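Local coordinates for protein soluble lytic transglycosylase B3 (Pseudomonas aeruginosa, PDB 5ANZ) that probably cleaves the glycan strands of peptidoglycan as a calcium-binding lytic transglycosylase that takes part in turnover of the bacterial cell wall, at residues A249-G254 / L315-F320; G63-T68 / I183-D188; R375-G380 / R395-E400; A216-G221 / P231-A236. All blocks are in the same frame, centred on the assembly; numbering follows the deposited sequence.

Interaction 1: A249-G254 / L315-F320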
loop_
_atom_site.group_PDB
_atom_site.type_symbol
_atom_site.label_atom_id
_atom_site.label_comp_id
_atom_site.label_asym_id
_atom_site.label_seq_id
_atom_site.Cartn_x
_atom_site.Cartn_y
_atom_site.Cartn_z
ATOM N N ALA A 249 7.660 -16.379 -7.989
ATOM C CA ALA A 249 8.198 -17.084 -6.828
ATOM C C ALA A 249 9.723 -17.101 -6.814
ATOM O O ALA A 249 10.369 -17.467 -7.811
ATOM C CB ALA A 249 7.664 -18.510 -6.787
ATOM N N GLY A 250 10.290 -16.730 -5.671
ATOM C CA GLY A 250 11.717 -16.843 -5.468
ATOM C C GLY A 250 12.499 -15.653 -5.981
ATOM O O GLY A 250 13.692 -15.564 -5.727
ATOM N N GLN A 251 11.852 -14.743 -6.709
ATOM C CA GLN A 251 12.563 -13.572 -7.222
ATOM C C GLN A 251 12.558 -12.494 -6.141
ATOM O O GLN A 251 11.557 -12.300 -5.469
ATOM C CB GLN A 251 11.901 -13.059 -8.518
ATOM C CG GLN A 251 12.825 -12.219 -9.385
ATOM C CD GLN A 251 12.182 -11.828 -10.700
ATOM O OE1 GLN A 251 11.552 -10.775 -10.807
ATOM N NE2 GLN A 251 12.330 -12.682 -11.709
ATOM N N PRO A 252 13.684 -11.800 -5.944
ATOM C CA PRO A 252 13.667 -10.747 -4.917
ATOM C C PRO A 252 12.759 -9.576 -5.306
ATOM O O PRO A 252 12.631 -9.256 -6.497
ATOM C CB PRO A 252 15.138 -10.291 -4.833
ATOM C CG PRO A 252 15.797 -10.797 -6.078
ATOM C CD PRO A 252 15.018 -12.020 -6.523
ATOM N N TRP A 253 12.132 -8.957 -4.311
ATOM C CA TRP A 253 11.371 -7.732 -4.553
ATOM C C TRP A 253 12.314 -6.613 -4.978
ATOM O O TRP A 253 11.936 -5.693 -5.710
ATOM C CB TRP A 253 10.592 -7.322 -3.305
ATOM C CG TRP A 253 11.468 -7.144 -2.110
ATOM C CD1 TRP A 253 11.772 -8.087 -1.157
ATOM C CD2 TRP A 253 12.181 -5.963 -1.756
ATOM N NE1 TRP A 253 12.620 -7.545 -0.216
ATOM C CE2 TRP A 253 12.894 -6.250 -0.563
ATOM C CE3 TRP A 253 12.288 -4.685 -2.320
ATOM C CZ2 TRP A 253 13.690 -5.299 0.063
ATOM C CZ3 TRP A 253 13.078 -3.746 -1.700
ATOM C CH2 TRP A 253 13.772 -4.058 -0.512
ATOM N N GLY A 254 13.547 -6.700 -4.506
ATOM C CA GLY A 254 14.517 -5.659 -4.751
ATOM C C GLY A 254 15.591 -5.771 -3.705
ATOM O O GLY A 254 15.610 -6.707 -2.895
ATOM N N LEU A 315 17.314 -0.945 -5.789
ATOM C CA LEU A 315 16.769 -1.324 -7.091
ATOM C C LEU A 315 15.555 -2.176 -6.803
ATOM O O LEU A 315 15.653 -3.114 -6.020
ATOM C CB LEU A 315 17.769 -2.096 -7.945
ATOM C CG LEU A 315 18.869 -1.227 -8.537
ATOM C CD1 LEU A 315 19.829 -2.069 -9.353
ATOM C CD2 LEU A 315 18.236 -0.135 -9.396
ATOM N N VAL A 316 14.417 -1.862 -7.419
ATOM C CA VAL A 316 13.215 -2.643 -7.145
ATOM C C VAL A 316 12.715 -3.318 -8.419
ATOM O O VAL A 316 12.741 -2.751 -9.510
ATOM C CB VAL A 316 12.115 -1.793 -6.502
ATOM C CG1 VAL A 316 12.600 -1.266 -5.152
ATOM C CG2 VAL A 316 11.690 -0.634 -7.403
ATOM N N LEU A 317 12.325 -4.573 -8.249
ATOM C CA LEU A 317 12.041 -5.448 -9.375
ATOM C C LEU A 317 10.546 -5.667 -9.493
ATOM O O LEU A 317 9.752 -5.023 -8.819
ATOM C CB LEU A 317 12.764 -6.785 -9.226
ATOM C CG LEU A 317 14.241 -6.826 -9.644
ATOM C CD1 LEU A 317 15.064 -5.956 -8.745
ATOM C CD2 LEU A 317 14.765 -8.268 -9.659
ATOM N N HIS A 318 10.186 -6.586 -10.378
ATOM C CA HIS A 318 8.794 -6.840 -10.696
ATOM C C HIS A 318 7.952 -7.148 -9.460
ATOM O O HIS A 318 6.815 -6.679 -9.362
ATOM C CB HIS A 318 8.702 -7.996 -11.694
ATOM C CG HIS A 318 7.359 -8.124 -12.345
ATOM N ND1 HIS A 318 6.814 -7.128 -13.122
ATOM C CD2 HIS A 318 6.454 -9.135 -12.332
ATOM C CE1 HIS A 318 5.626 -7.515 -13.561
ATOM N NE2 HIS A 318 5.388 -8.727 -13.094
ATOM N N ASN A 319 8.502 -7.915 -8.516
ATOM C CA ASN A 319 7.705 -8.290 -7.347
ATOM C C ASN A 319 7.387 -7.085 -6.460
ATOM O O ASN A 319 6.379 -7.075 -5.753
ATOM C CB ASN A 319 8.403 -9.393 -6.538
ATOM C CG ASN A 319 8.254 -10.772 -7.179
ATOM O OD1 ASN A 319 7.483 -10.960 -8.119
ATOM N ND2 ASN A 319 8.984 -11.745 -6.662
ATOM N N PHE A 320 8.237 -6.057 -6.508
ATOM C CA PHE A 320 7.912 -4.784 -5.855
ATOM C C PHE A 320 6.660 -4.174 -6.488
ATOM O O PHE A 320 5.780 -3.668 -5.794
ATOM C CB PHE A 320 9.099 -3.813 -5.957
ATOM C CG PHE A 320 8.967 -2.585 -5.098
ATOM C CD1 PHE A 320 9.367 -2.620 -3.771
ATOM C CD2 PHE A 320 8.500 -1.393 -5.627
ATOM C CE1 PHE A 320 9.283 -1.490 -2.970
ATOM C CE2 PHE A 320 8.413 -0.251 -4.834
ATOM C CZ PHE A 320 8.808 -0.312 -3.497
HETATM O O HOH W 1 10.858 -9.479 -8.634
#
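Trp253 and Gly254 meet Val316, Leu317, Asn319 and Phe320 in a buried contact where a loop enters a small antiparallel sheet and the neighbouring strand 313-316 turns into helix 318-324. Gly254 and Val316 form an antiparallel non-hydrogen-bonded pair. The backbones pass closely at this glycine, Gly254 CA lying 3.1 Å from Leu315 O. One step on, Leu317 N, at the N-cap position of the helix, gives Trp253 O a nearly straight bond of 2.8 Å (174°). Trp253 CG sits between its own backbone N and carbonyl carbon (chi1 57°). CE3 of the indole lies 3.9 Å from Phe320 CD1. Val316 CG1 stands over the centre of the Phe320 ring, 3.7 Å above its plane, and also meets the edge of the indole. Asn319 ND2 donates to Gln251 O (2.9 Å) from above the carbonyl plane, while Asn319 OD1 accepts from Ile248 N. A water donates to Gln251 OE1 and Pro252 O and accepts from Asn319 N, so it bridges the loop and the backbone of the first turn of the helix. Beyond the pair, Leu334 and Leu338 of helix 330-343 pack on Trp253, and Leu304 of strand 300-304 on Phe320.

Interaction 2: G63-T68 / I183-D188; sequences GIDAQT and ILQHGD
Gln185 carries this contact: its amide grips the backbone on both sides of Ile64. Gln185 NE2 donates to Gly63 O at 2.8 Å, 22° out of the carbonyl plane, and Gln185 OE1 accepts from Asp65 N at 2.9 Å (158°). One flat group thus uses an N-H and its carbonyl oxygen together, which fixes the rotation of the amide. CG stands anti to the backbone N (chi1 -179°), and the chain bends at chi2. Around Gln185 OE1 gather Ile64 CG2 at 3.8 Å and Thr68 OG1 at 3.6 Å. Asp65 OD1 also comes within 3.1 Å of Gln185 OE1; both are acceptors, so this is a close approach without a bond. The backbone that Gln185 holds links two helices: Gly63, with positive phi, closes helix 48-61 in a Schellman motif, and Asp65 is the N-cap of helix 66-73. Asp65 OD1 accepts from Thr68 N (3.3 Å), a capping bond met from above the carboxylate plane. Thr68 OG1 also lies close to this oxygen, at a separation too short to be taken as certain. Thr68 CG2 is anti to its backbone N and touches Leu184 CB at 4.0 Å. Further out, Ile64 packs on Leu178 and Leu181 of helix 170-186 and on Ala59 of helix 48-61, while Leu184 rests on Val189 and Met194.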
loop_
_atom_site.group_PDB
_atom_site.type_symbol
_atom_site.label_atom_id
_atom_site.label_comp_id
_atom_site.label_asym_id
_atom_site.label_seq_id
_atom_site.Cartn_x
_atom_site.Cartn_y
_atom_site.Cartn_z
ATOM N N GLY A 63 -29.765 -7.561 -7.229
ATOM C CA GLY A 63 -29.763 -8.971 -6.876
ATOM C C GLY A 63 -29.736 -9.296 -5.390
ATOM O O GLY A 63 -29.788 -10.463 -5.010
ATOM N N ILE A 64 -29.649 -8.278 -4.542
ATOM C CA ILE A 64 -29.725 -8.504 -3.102
ATOM C C ILE A 64 -31.172 -8.755 -2.673
ATOM O O ILE A 64 -32.092 -8.066 -3.127
ATOM C CB ILE A 64 -29.160 -7.315 -2.306
ATOM C CG1 ILE A 64 -27.723 -7.017 -2.742
ATOM C CG2 ILE A 64 -29.242 -7.589 -0.808
ATOM C CD1 ILE A 64 -26.826 -8.232 -2.737
ATOM N N ASP A 65 -31.378 -9.737 -1.800
ATOM C CA ASP A 65 -32.729 -10.038 -1.344
ATOM C C ASP A 65 -33.047 -9.366 -0.010
ATOM O O ASP A 65 -32.158 -8.978 0.751
ATOM C CB ASP A 65 -32.961 -11.552 -1.259
ATOM C CG ASP A 65 -31.944 -12.266 -0.392
ATOM O OD1 ASP A 65 -31.319 -11.620 0.471
ATOM O OD2 ASP A 65 -31.782 -13.494 -0.572
ATOM N N ALA A 66 -34.341 -9.237 0.256
ATOM C CA ALA A 66 -34.843 -8.429 1.357
ATOM C C ALA A 66 -34.299 -8.830 2.725
ATOM O O ALA A 66 -33.912 -7.966 3.509
ATOM C CB ALA A 66 -36.353 -8.480 1.368
ATOM N N GLN A 67 -34.293 -10.126 3.023
ATOM C CA GLN A 67 -33.801 -10.589 4.314
ATOM C C GLN A 67 -32.358 -10.156 4.525
ATOM O O GLN A 67 -31.992 -9.698 5.609
ATOM C CB GLN A 67 -33.904 -12.110 4.439
ATOM C CG GLN A 67 -33.413 -12.638 5.787
ATOM C CD GLN A 67 -33.329 -14.155 5.843
ATOM O OE1 GLN A 67 -34.256 -14.824 6.303
ATOM N NE2 GLN A 67 -32.211 -14.703 5.380
ATOM N N THR A 68 -31.544 -10.292 3.483
ATOM C CA THR A 68 -30.125 -9.940 3.570
ATOM C C THR A 68 -29.937 -8.456 3.851
ATOM O O THR A 68 -29.150 -8.065 4.723
ATOM C CB THR A 68 -29.377 -10.299 2.273
ATOM O OG1 THR A 68 -29.438 -11.713 2.067
ATOM C CG2 THR A 68 -27.902 -9.852 2.342
ATOM N N ILE A 183 -21.582 -10.490 -0.616
ATOM C CA ILE A 183 -20.799 -11.346 0.257
ATOM C C ILE A 183 -21.672 -11.894 1.387
ATOM O O ILE A 183 -21.643 -13.094 1.682
ATOM C CB ILE A 183 -19.600 -10.598 0.842
ATOM C CG1 ILE A 183 -18.656 -10.167 -0.291
ATOM C CG2 ILE A 183 -18.878 -11.491 1.853
ATOM C CD1 ILE A 183 -17.471 -9.307 0.177
ATOM N N LEU A 184 -22.472 -11.026 1.995
ATOM C CA LEU A 184 -23.414 -11.479 3.023
ATOM C C LEU A 184 -24.441 -12.445 2.452
ATOM O O LEU A 184 -24.757 -13.453 3.067
ATOM C CB LEU A 184 -24.130 -10.297 3.675
ATOM C CG LEU A 184 -23.181 -9.367 4.426
ATOM C CD1 LEU A 184 -23.930 -8.193 5.029
ATOM C CD2 LEU A 184 -22.416 -10.157 5.508
ATOM N N GLN A 185 -24.963 -12.128 1.274
ATOM C CA GLN A 185 -25.948 -12.980 0.620
ATOM C C GLN A 185 -25.374 -14.377 0.362
ATOM O O GLN A 185 -26.071 -15.379 0.520
ATOM C CB GLN A 185 -26.411 -12.331 -0.687
ATOM C CG GLN A 185 -27.450 -13.127 -1.440
ATOM C CD GLN A 185 -28.472 -12.233 -2.107
ATOM O OE1 GLN A 185 -28.965 -11.282 -1.502
ATOM N NE2 GLN A 185 -28.793 -12.527 -3.359
ATOM N N HIS A 186 -24.104 -14.440 -0.014
ATOM C CA HIS A 186 -23.484 -15.717 -0.313
ATOM C C HIS A 186 -23.133 -16.486 0.953
ATOM O O HIS A 186 -22.989 -17.708 0.922
ATOM C CB HIS A 186 -22.234 -15.538 -1.170
ATOM C CG HIS A 186 -21.741 -16.821 -1.776
ATOM N ND1 HIS A 186 -20.561 -17.411 -1.401
ATOM C CD2 HIS A 186 -22.301 -17.627 -2.706
ATOM C CE1 HIS A 186 -20.401 -18.535 -2.090
ATOM N NE2 HIS A 186 -21.435 -18.686 -2.884
ATOM N N GLY A 187 -22.998 -15.765 2.060
ATOM C CA GLY A 187 -22.759 -16.383 3.355
ATOM C C GLY A 187 -21.315 -16.571 3.796
ATOM O O GLY A 187 -21.054 -17.399 4.683
ATOM N N ASP A 188 -20.385 -15.818 3.209
ATOM C CA ASP A 188 -18.967 -15.914 3.597
ATOM C C ASP A 188 -18.750 -15.578 5.079
ATOM O O ASP A 188 -17.820 -16.093 5.721
ATOM C CB ASP A 188 -18.083 -14.981 2.754
ATOM C CG ASP A 188 -17.860 -15.479 1.320
ATOM O OD1 ASP A 188 -17.876 -16.705 1.062
ATOM O OD2 ASP A 188 -17.629 -14.611 0.446
#

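Interaction 3: R375-G380 / R395-E400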
loop_
_atom_site.group_PDB
_atom_site.type_symbol
_atom_site.label_atom_id
_atom_site.label_comp_id
_atom_site.label_asym_id
_atom_site.label_seq_id
_atom_site.Cartn_x
_atom_site.Cartn_y
_atom_site.Cartn_z
ATOM N N ARG A 375 8.207 30.198 -10.432
ATOM C CA ARG A 375 9.529 30.347 -11.030
ATOM C C ARG A 375 9.590 29.711 -12.414
ATOM O O ARG A 375 10.661 29.611 -13.015
ATOM C CB ARG A 375 10.594 29.737 -10.120
ATOM C CG ARG A 375 10.802 30.510 -8.828
ATOM C CD ARG A 375 11.916 29.892 -8.006
ATOM N NE ARG A 375 13.133 29.709 -8.793
ATOM C CZ ARG A 375 14.079 30.631 -8.926
ATOM N NH1 ARG A 375 13.952 31.807 -8.324
ATOM N NH2 ARG A 375 15.154 30.379 -9.661
ATOM N N GLY A 376 8.442 29.280 -12.924
ATOM C CA GLY A 376 8.384 28.722 -14.263
ATOM C C GLY A 376 8.700 27.239 -14.349
ATOM O O GLY A 376 8.984 26.723 -15.428
ATOM N N HIS A 377 8.663 26.543 -13.216
ATOM C CA HIS A 377 8.782 25.088 -13.238
ATOM C C HIS A 377 7.424 24.499 -12.913
ATOM O O HIS A 377 7.108 24.261 -11.752
ATOM C CB HIS A 377 9.847 24.602 -12.253
ATOM C CG HIS A 377 11.199 25.189 -12.505
ATOM N ND1 HIS A 377 11.908 24.945 -13.666
ATOM C CD2 HIS A 377 11.958 26.034 -11.774
ATOM C CE1 HIS A 377 13.052 25.598 -13.624
ATOM N NE2 HIS A 377 13.110 26.270 -12.488
ATOM N N ASP A 378 6.616 24.285 -13.945
ATOM C CA ASP A 378 5.230 23.885 -13.755
ATOM C C ASP A 378 5.121 22.482 -13.173
ATOM O O ASP A 378 5.611 21.526 -13.768
ATOM C CB ASP A 378 4.472 23.962 -15.080
ATOM C CG ASP A 378 3.108 23.310 -15.009
ATOM O OD1 ASP A 378 2.450 23.400 -13.950
ATOM O OD2 ASP A 378 2.694 22.703 -16.018
ATOM N N PRO A 379 4.482 22.357 -11.998
ATOM C CA PRO A 379 4.317 21.053 -11.349
ATOM C C PRO A 379 2.994 20.377 -11.694
ATOM O O PRO A 379 2.671 19.338 -11.119
ATOM C CB PRO A 379 4.356 21.409 -9.863
ATOM C CG PRO A 379 3.678 22.739 -9.819
ATOM C CD PRO A 379 4.075 23.458 -11.106
ATOM N N GLY A 380 2.243 20.963 -12.618
ATOM C CA GLY A 380 0.904 20.491 -12.913
ATOM C C GLY A 380 -0.084 21.165 -11.979
ATOM O O GLY A 380 0.052 22.349 -11.678
ATOM N N ARG A 395 12.894 18.558 -9.979
ATOM C CA ARG A 395 14.199 18.276 -10.576
ATOM C C ARG A 395 14.717 19.457 -11.400
ATOM O O ARG A 395 15.910 19.764 -11.370
ATOM C CB ARG A 395 14.132 17.022 -11.443
ATOM C CG ARG A 395 13.866 15.769 -10.651
ATOM C CD ARG A 395 14.144 14.538 -11.496
ATOM N NE ARG A 395 14.331 13.363 -10.657
ATOM C CZ ARG A 395 13.387 12.468 -10.399
ATOM N NH1 ARG A 395 12.176 12.606 -10.929
ATOM N NH2 ARG A 395 13.664 11.429 -9.616
ATOM N N ALA A 396 13.831 20.125 -12.130
ATOM C CA ALA A 396 14.258 21.279 -12.928
ATOM C C ALA A 396 14.738 22.405 -12.011
ATOM O O ALA A 396 15.717 23.099 -12.302
ATOM C CB ALA A 396 13.129 21.772 -13.818
ATOM N N CYS A 397 14.040 22.567 -10.888
ATOM C CA CYS A 397 14.393 23.609 -9.942
ATOM C C CYS A 397 15.712 23.288 -9.244
ATOM O O CYS A 397 16.559 24.172 -9.055
ATOM C CB CYS A 397 13.272 23.791 -8.921
ATOM S SG CYS A 397 13.482 25.236 -7.875
ATOM N N GLN A 398 15.893 22.024 -8.869
ATOM C CA GLN A 398 17.139 21.604 -8.235
ATOM C C GLN A 398 18.323 21.873 -9.165
ATOM O O GLN A 398 19.358 22.396 -8.743
ATOM C CB GLN A 398 17.068 20.126 -7.838
ATOM C CG GLN A 398 16.089 19.868 -6.705
ATOM C CD GLN A 398 15.872 18.389 -6.437
ATOM O OE1 GLN A 398 15.677 17.598 -7.362
ATOM N NE2 GLN A 398 15.899 18.010 -5.161
ATOM N N GLN A 399 18.158 21.537 -10.440
ATOM C CA GLN A 399 19.204 21.776 -11.429
ATOM C C GLN A 399 19.493 23.269 -11.580
ATOM O O GLN A 399 20.643 23.667 -11.757
ATOM C CB GLN A 399 18.811 21.152 -12.772
ATOM C CG GLN A 399 18.893 19.629 -12.756
ATOM C CD GLN A 399 18.110 18.966 -13.877
ATOM O OE1 GLN A 399 17.039 19.432 -14.264
ATOM N NE2 GLN A 399 18.642 17.865 -14.396
ATOM N N GLU A 400 18.457 24.094 -11.494
ATOM C CA GLU A 400 18.638 25.540 -11.577
ATOM C C GLU A 400 19.517 26.048 -10.438
ATOM O O GLU A 400 20.325 26.967 -10.619
ATOM C CB GLU A 400 17.290 26.258 -11.557
ATOM C CG GLU A 400 17.412 27.762 -11.773
ATOM C CD GLU A 400 16.069 28.454 -11.905
ATOM O OE1 GLU A 400 15.033 27.801 -11.672
ATOM O OE2 GLU A 400 16.051 29.657 -12.243
#
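His377 lies against helix 388-401 and is bonded at its tip to Glu400, a His-carboxylate hydrogen bond within the region assigned as a putative peptidoglycan-binding domain. It follows a Schellman motif that ends helix 362-374: Gly376, with positive phi, is the C-prime residue, and His377 N bonds to Leu372 O. From CB, which points toward helix 388-401, His377 CG runs anti to the carbonyl carbon (chi1 -58°) and comes 4.1 Å from Ala396 CB. His377 ND1 approaches Ala396 CB more closely, at 3.4 Å, and CE1 also touches this methyl. On the other branch His377 CD2 meets Cys397 CB at 3.9 Å. The helix backbone lies over one face of the ring, with Cys397 N above its centre, while Arg375 O lies over the opposite face toward the rim. His377 NE2 then donates to Glu400 OE1 at 2.6 Å, nearly straight (177°) and in the ring plane. Ring and carboxylate are turned steeply against each other, 77° apart. Glu400 reaches this place as an extended chain, its CG anti to the backbone N. The nearby positive charge of Arg375 would probably favour the ionised carboxylate. Arg375 also packs on Phe401 and on Leu417 of helix 411-417, and its guanidinium closes the group with a salt bridge from Arg375 NH2 to Glu400 OE2 at 2.8 Å.

Interaction 4: A216-G221 / P231-A236; sequences AVDFDG and PGDALA. With CA (calcium ion), chain B.
Val217 and Phe219 press on the first turns of helix 231-244, while the aspartates beside them turn to a calcium ion. On the packed side Ala236 CB is touched by Val217 CG1 at 3.8 Å and by Phe219 CD1. Phe219 CB lies 3.4 Å from Gly232 O, and Phe219 CD2 comes 3.9 Å from Gly232 CA. Ile122 and Val126 of helix 120-130 also meet this ring. The calcium side is looser at Asp220, which is exposed, and carries a water on the metal. Asp218, its CG anti to the backbone N (chi1 176°), binds through OD1, and Asp220 through OD1. Asp233 gives two oxygens, OD2 at 2.4 Å from the calcium and OD1 at a longer 2.8 Å. Its carboxylate is nearly perpendicular to that of Asp218, 88° apart. Asp222 OD1 and Lys224 O complete the site. Asp218, Asp220, Asp222 and Lys224 are spaced as the first four ligands of an EF-hand; the two-oxygen aspartate comes later, so the loop is EF-hand-like but longer than the canonical one. Asp233 OD1 also accepts from Phe219 N at 2.8 Å, joining metal site and packed side. In a second shell Gly221 N donates to Asp218 OD1, Gly223 N to Asp218 OD2 and Asp226 N to Asp233 OD2.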
loop_
_atom_site.group_PDB
_atom_site.type_symbol
_atom_site.label_atom_id
_atom_site.label_comp_id
_atom_site.label_asym_id
_atom_site.label_seq_id
_atom_site.Cartn_x
_atom_site.Cartn_y
_atom_site.Cartn_z
ATOM N N ALA A 216 -10.694 -13.362 -3.294
ATOM C CA ALA A 216 -10.739 -14.214 -2.116
ATOM C C ALA A 216 -10.902 -15.688 -2.501
ATOM O O ALA A 216 -11.504 -16.042 -3.536
ATOM C CB ALA A 216 -11.857 -13.782 -1.169
ATOM N N VAL A 217 -10.343 -16.534 -1.651
ATOM C CA VAL A 217 -10.250 -17.966 -1.848
ATOM C C VAL A 217 -10.874 -18.733 -0.695
ATOM O O VAL A 217 -10.727 -18.325 0.454
ATOM C CB VAL A 217 -8.764 -18.386 -1.968
ATOM C CG1 VAL A 217 -8.624 -19.893 -1.939
ATOM C CG2 VAL A 217 -8.147 -17.782 -3.231
ATOM N N ASP A 218 -11.549 -19.844 -0.993
ATOM C CA ASP A 218 -11.956 -20.801 0.033
ATOM C C ASP A 218 -10.925 -21.922 0.120
ATOM O O ASP A 218 -10.971 -22.896 -0.658
ATOM C CB ASP A 218 -13.348 -21.372 -0.283
ATOM C CG ASP A 218 -13.777 -22.445 0.698
ATOM O OD1 ASP A 218 -13.185 -22.524 1.799
ATOM O OD2 ASP A 218 -14.715 -23.208 0.371
ATOM N N PHE A 219 -9.982 -21.781 1.052
ATOM C CA PHE A 219 -8.864 -22.703 1.158
ATOM C C PHE A 219 -9.294 -24.081 1.618
ATOM O O PHE A 219 -8.836 -25.083 1.085
ATOM C CB PHE A 219 -7.802 -22.161 2.125
ATOM C CG PHE A 219 -6.630 -23.083 2.302
ATOM C CD1 PHE A 219 -5.666 -23.193 1.314
ATOM C CD2 PHE A 219 -6.482 -23.831 3.463
ATOM C CE1 PHE A 219 -4.586 -24.047 1.467
ATOM C CE2 PHE A 219 -5.392 -24.681 3.622
ATOM C CZ PHE A 219 -4.445 -24.781 2.626
ATOM N N ASP A 220 -10.173 -24.138 2.609
ATOM C CA ASP A 220 -10.488 -25.423 3.240
ATOM C C ASP A 220 -11.683 -26.139 2.606
ATOM O O ASP A 220 -11.904 -27.317 2.869
ATOM C CB ASP A 220 -10.735 -25.225 4.736
ATOM C CG ASP A 220 -11.966 -24.391 5.015
ATOM O OD1 ASP A 220 -11.956 -23.188 4.695
ATOM O OD2 ASP A 220 -12.946 -24.940 5.563
ATOM N N GLY A 221 -12.453 -25.432 1.783
ATOM C CA GLY A 221 -13.536 -26.048 1.028
ATOM C C GLY A 221 -14.897 -26.105 1.701
ATOM O O GLY A 221 -15.788 -26.820 1.243
ATOM N N PRO A 231 -7.515 -18.489 9.036
ATOM C CA PRO A 231 -6.179 -18.142 8.534
ATOM C C PRO A 231 -5.925 -18.755 7.140
ATOM O O PRO A 231 -5.325 -18.103 6.278
ATOM C CB PRO A 231 -5.239 -18.744 9.584
ATOM C CG PRO A 231 -6.087 -18.841 10.838
ATOM C CD PRO A 231 -7.473 -19.146 10.358
ATOM N N GLY A 232 -6.393 -19.979 6.921
ATOM C CA GLY A 232 -6.208 -20.642 5.636
ATOM C C GLY A 232 -6.793 -19.818 4.498
ATOM O O GLY A 232 -6.103 -19.519 3.515
ATOM N N ASP A 233 -8.062 -19.451 4.623
ATOM C CA ASP A 233 -8.701 -18.618 3.591
ATOM C C ASP A 233 -7.968 -17.296 3.428
ATOM O O ASP A 233 -7.755 -16.814 2.318
ATOM C CB ASP A 233 -10.168 -18.322 3.923
ATOM C CG ASP A 233 -11.072 -19.564 3.900
ATOM O OD1 ASP A 233 -10.664 -20.683 3.480
ATOM O OD2 ASP A 233 -12.246 -19.378 4.297
ATOM N N ALA A 234 -7.589 -16.685 4.541
ATOM C CA ALA A 234 -6.901 -15.396 4.477
ATOM C C ALA A 234 -5.563 -15.498 3.757
ATOM O O ALA A 234 -5.259 -14.679 2.899
ATOM C CB ALA A 234 -6.674 -14.836 5.896
ATOM N N LEU A 235 -4.763 -16.488 4.139
ATOM C CA LEU A 235 -3.435 -16.648 3.557
ATOM C C LEU A 235 -3.538 -17.016 2.069
ATOM O O LEU A 235 -2.802 -16.479 1.246
ATOM C CB LEU A 235 -2.631 -17.699 4.339
ATOM C CG LEU A 235 -2.317 -17.297 5.796
ATOM C CD1 LEU A 235 -1.731 -18.486 6.601
ATOM C CD2 LEU A 235 -1.385 -16.083 5.822
ATOM N N ALA A 236 -4.457 -17.908 1.733
ATOM C CA ALA A 236 -4.609 -18.287 0.331
ATOM C C ALA A 236 -5.111 -17.107 -0.488
ATOM O O ALA A 236 -4.701 -16.938 -1.650
ATOM C CB ALA A 236 -5.551 -19.462 0.202
HETATM CA CA CA B . -13.323 -21.475 3.898
HETATM O O HOH W 2 -13.972 -21.053 6.132
#

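Overall arrangement
Along the chain the contacts follow one another without nesting: interaction 2, interaction 4, interaction 1, then interaction 3. The first three lie within the transglycosylase region. Interactions 2 and 4 are closest, with centres about 20 Å apart and nearest atoms about 6 Å apart, on the same side of the chain's centre. Helix 231-244, which starts in interaction 4, is followed by the loop of interaction 1, its centre about 25 Å away, where the five-stranded antiparallel sheet is entered. Interaction 3 sits in the putative peptidoglycan-binding domain, about 54 Å from interaction 2 between centres and across the chain's centre. Transglycosylase and probable wall-binding parts are thus held by different local contacts.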